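PDB 1M55: Rep protein from Adeno-associated virus - 5, which probably nicks viral DNA at the replication origin, its catalytic domain being a metal-dependent endonuclease of the rolling-circle replication type. Local coordinates for residues 73-79 against 91-97. Residue numbers count along the deposited sequence, not the author numbering.
Sequences QESKFFV and HTLVETS. With ZN (zinc ion), chain D; ZN (zinc ion), chain C.
Glu-95, its side chain extended (chi1 p, chi2 t), reaches across Ser-75 and Lys-76 so that OE2 accepts a hydrogen bond from Lys-76 N (2.9 Å) and binds a zinc ion at 2.2 Å. Gln-73, whose neutral carbonyl can ligate metal, supplies OE1 to the same zinc at 2.3 Å; two waters, each 2.4 Å from that zinc, also bind. From Phe-77 onward, segments 77-79 and 91-95 run antiparallel (179°), their axes 4.8 Å apart. Phe-78 and Leu-93 form a hydrogen-bonded pair (N to O 3.0 Å both ways), flanked by the non-hydrogen-bonded pairs Phe-77/Val-94 and Val-79/Thr-92; Glu-95 N to Lys-76 O (3.0 Å) extends the ladder. This is the central hairpin of the HUH-type Rep nuclease fold, whose second strand carries His-91, bound through NE2 (2.0 Å) to another zinc with Glu-82 and His-89. Beta-branched Val-94, Val-79 and Thr-92 suit the extended backbone. Phe-77 (chi1 p) and Val-94 face helix 50-71, while Phe-78 (chi1 t) and Leu-93 pack their apolar bulk against Ile-150 and Leu-154.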
loop_
_atom_site.group_PDB
_atom_site.type_symbol
_atom_site.label_atom_id
_atom_site.label_comp_id
_atom_site.label_asym_id
_atom_site.label_seq_id
_atom_site.Cartn_x
_atom_site.Cartn_y
_atom_site.Cartn_z
ATOM N N GLN A 73 -8.300 -3.104 -16.842
ATOM C CA GLN A 73 -8.677 -4.390 -16.259
ATOM C C GLN A 73 -8.640 -4.257 -14.738
ATOM O O GLN A 73 -8.149 -3.252 -14.214
ATOM C CB GLN A 73 -7.711 -5.500 -16.691
ATOM C CG GLN A 73 -6.274 -5.297 -16.236
ATOM C CD GLN A 73 -5.476 -6.580 -16.268
ATOM O OE1 GLN A 73 -5.661 -7.457 -15.424
ATOM N NE2 GLN A 73 -4.590 -6.701 -17.239
ATOM N N GLU A 74 -9.195 -5.241 -14.034
ATOM C CA GLU A 74 -9.161 -5.227 -12.576
ATOM C C GLU A 74 -7.814 -5.857 -12.224
ATOM O O GLU A 74 -7.724 -7.055 -11.971
ATOM C CB GLU A 74 -10.303 -6.063 -11.992
ATOM C CG GLU A 74 -10.360 -6.085 -10.461
ATOM C CD GLU A 74 -10.905 -4.801 -9.844
ATOM O OE1 GLU A 74 -11.250 -3.854 -10.582
ATOM O OE2 GLU A 74 -11.001 -4.743 -8.601
ATOM N N SER A 75 -6.758 -5.052 -12.266
ATOM C CA SER A 75 -5.412 -5.525 -11.979
ATOM C C SER A 75 -5.258 -6.226 -10.629
ATOM O O SER A 75 -5.867 -5.824 -9.627
ATOM C CB SER A 75 -4.421 -4.361 -12.060
ATOM O OG SER A 75 -4.415 -3.769 -13.348
ATOM N N LYS A 76 -4.456 -7.289 -10.621
ATOM C CA LYS A 76 -4.173 -8.042 -9.407
ATOM C C LYS A 76 -3.231 -7.181 -8.573
ATOM O O LYS A 76 -2.391 -6.449 -9.127
ATOM C CB LYS A 76 -3.501 -9.375 -9.739
ATOM C CG LYS A 76 -4.421 -10.390 -10.399
ATOM C CD LYS A 76 -5.557 -10.785 -9.468
ATOM C CE LYS A 76 -6.432 -11.866 -10.082
ATOM N NZ LYS A 76 -7.448 -12.365 -9.116
ATOM N N PHE A 77 -3.363 -7.274 -7.254
ATOM C CA PHE A 77 -2.538 -6.483 -6.353
ATOM C C PHE A 77 -2.388 -7.129 -4.990
ATOM O O PHE A 77 -3.148 -8.030 -4.620
ATOM C CB PHE A 77 -3.173 -5.087 -6.138
ATOM C CG PHE A 77 -4.506 -5.120 -5.408
ATOM C CD1 PHE A 77 -4.561 -5.143 -4.011
ATOM C CD2 PHE A 77 -5.702 -5.154 -6.120
ATOM C CE1 PHE A 77 -5.789 -5.204 -3.337
ATOM C CE2 PHE A 77 -6.936 -5.214 -5.456
ATOM C CZ PHE A 77 -6.977 -5.240 -4.064
ATOM N N PHE A 78 -1.369 -6.673 -4.270
ATOM C CA PHE A 78 -1.121 -7.061 -2.894
ATOM C C PHE A 78 -0.572 -5.769 -2.306
ATOM O O PHE A 78 0.459 -5.270 -2.751
ATOM C CB PHE A 78 -0.108 -8.196 -2.728
ATOM C CG PHE A 78 0.024 -8.658 -1.297
ATOM C CD1 PHE A 78 -0.785 -9.676 -0.801
ATOM C CD2 PHE A 78 0.903 -8.016 -0.420
ATOM C CE1 PHE A 78 -0.729 -10.046 0.550
ATOM C CE2 PHE A 78 0.967 -8.380 0.926
ATOM C CZ PHE A 78 0.145 -9.397 1.411
ATOM N N VAL A 79 -1.320 -5.190 -1.377
ATOM C CA VAL A 79 -0.946 -3.932 -0.749
ATOM C C VAL A 79 -0.798 -4.145 0.748
ATOM O O VAL A 79 -1.697 -4.690 1.397
ATOM C CB VAL A 79 -2.032 -2.857 -1.006
ATOM C CG1 VAL A 79 -1.666 -1.539 -0.334
ATOM C CG2 VAL A 79 -2.221 -2.649 -2.505
ATOM N N HIS A 91 3.180 -0.589 0.742
ATOM C CA HIS A 91 3.950 -1.293 -0.278
ATOM C C HIS A 91 2.826 -1.672 -1.230
ATOM O O HIS A 91 1.967 -2.494 -0.892
ATOM C CB HIS A 91 4.604 -2.562 0.269
ATOM C CG HIS A 91 5.816 -2.296 1.101
ATOM N ND1 HIS A 91 7.105 -2.337 0.619
ATOM C CD2 HIS A 91 5.919 -1.958 2.410
ATOM C CE1 HIS A 91 7.934 -2.031 1.625
ATOM N NE2 HIS A 91 7.260 -1.795 2.730
ATOM N N THR A 92 2.787 -1.011 -2.377
ATOM C CA THR A 92 1.737 -1.241 -3.354
ATOM C C THR A 92 2.232 -2.068 -4.537
ATOM O O THR A 92 2.922 -1.549 -5.421
ATOM C CB THR A 92 1.174 0.114 -3.840
ATOM O OG1 THR A 92 1.010 0.985 -2.709
ATOM C CG2 THR A 92 -0.172 -0.069 -4.521
ATOM N N LEU A 93 1.929 -3.365 -4.516
ATOM C CA LEU A 93 2.321 -4.258 -5.600
ATOM C C LEU A 93 1.140 -4.409 -6.546
ATOM O O LEU A 93 0.065 -4.865 -6.142
ATOM C CB LEU A 93 2.708 -5.640 -5.068
ATOM C CG LEU A 93 3.960 -5.792 -4.207
ATOM C CD1 LEU A 93 4.087 -7.249 -3.776
ATOM C CD2 LEU A 93 5.181 -5.358 -4.989
ATOM N N VAL A 94 1.330 -4.010 -7.796
ATOM C CA VAL A 94 0.271 -4.122 -8.791
ATOM C C VAL A 94 0.878 -4.818 -10.003
ATOM O O VAL A 94 2.015 -4.527 -10.386
ATOM C CB VAL A 94 -0.294 -2.747 -9.182
ATOM C CG1 VAL A 94 -1.545 -2.931 -10.018
ATOM C CG2 VAL A 94 -0.626 -1.938 -7.932
ATOM N N GLU A 95 0.143 -5.753 -10.595
ATOM C CA GLU A 95 0.677 -6.486 -11.737
ATOM C C GLU A 95 1.038 -5.570 -12.899
ATOM O O GLU A 95 0.408 -4.535 -13.111
ATOM C CB GLU A 95 -0.267 -7.599 -12.179
ATOM C CG GLU A 95 -1.483 -7.141 -12.933
ATOM C CD GLU A 95 -2.345 -8.304 -13.364
ATOM O OE1 GLU A 95 -1.797 -9.307 -13.867
ATOM O OE2 GLU A 95 -3.575 -8.215 -13.188
ATOM N N THR A 96 2.059 -5.972 -13.649
ATOM C CA THR A 96 2.572 -5.199 -14.777
ATOM C C THR A 96 1.699 -5.171 -16.033
ATOM O O THR A 96 1.830 -4.268 -16.862
ATOM C CB THR A 96 3.961 -5.718 -15.184
ATOM O OG1 THR A 96 3.865 -7.102 -15.552
ATOM C CG2 THR A 96 4.936 -5.590 -14.029
ATOM N N SER A 97 0.835 -6.170 -16.180
ATOM C CA SER A 97 -0.041 -6.294 -17.343
ATOM C C SER A 97 -0.664 -4.983 -17.824
ATOM O O SER A 97 -1.325 -4.272 -17.061
ATOM C CB SER A 97 -1.139 -7.323 -17.053
ATOM O OG SER A 97 -1.832 -7.707 -18.232
HETATM ZN ZN ZN D . -4.859 -9.376 -14.481
HETATM ZN ZN ZN C . 7.796 -1.148 4.547
HETATM O O HOH W 1 -3.488 -9.356 -16.429
HETATM O O HOH W 2 -6.566 -9.390 -12.827
HETATM O O HOH W 3 -1.897 -4.049 -14.400
#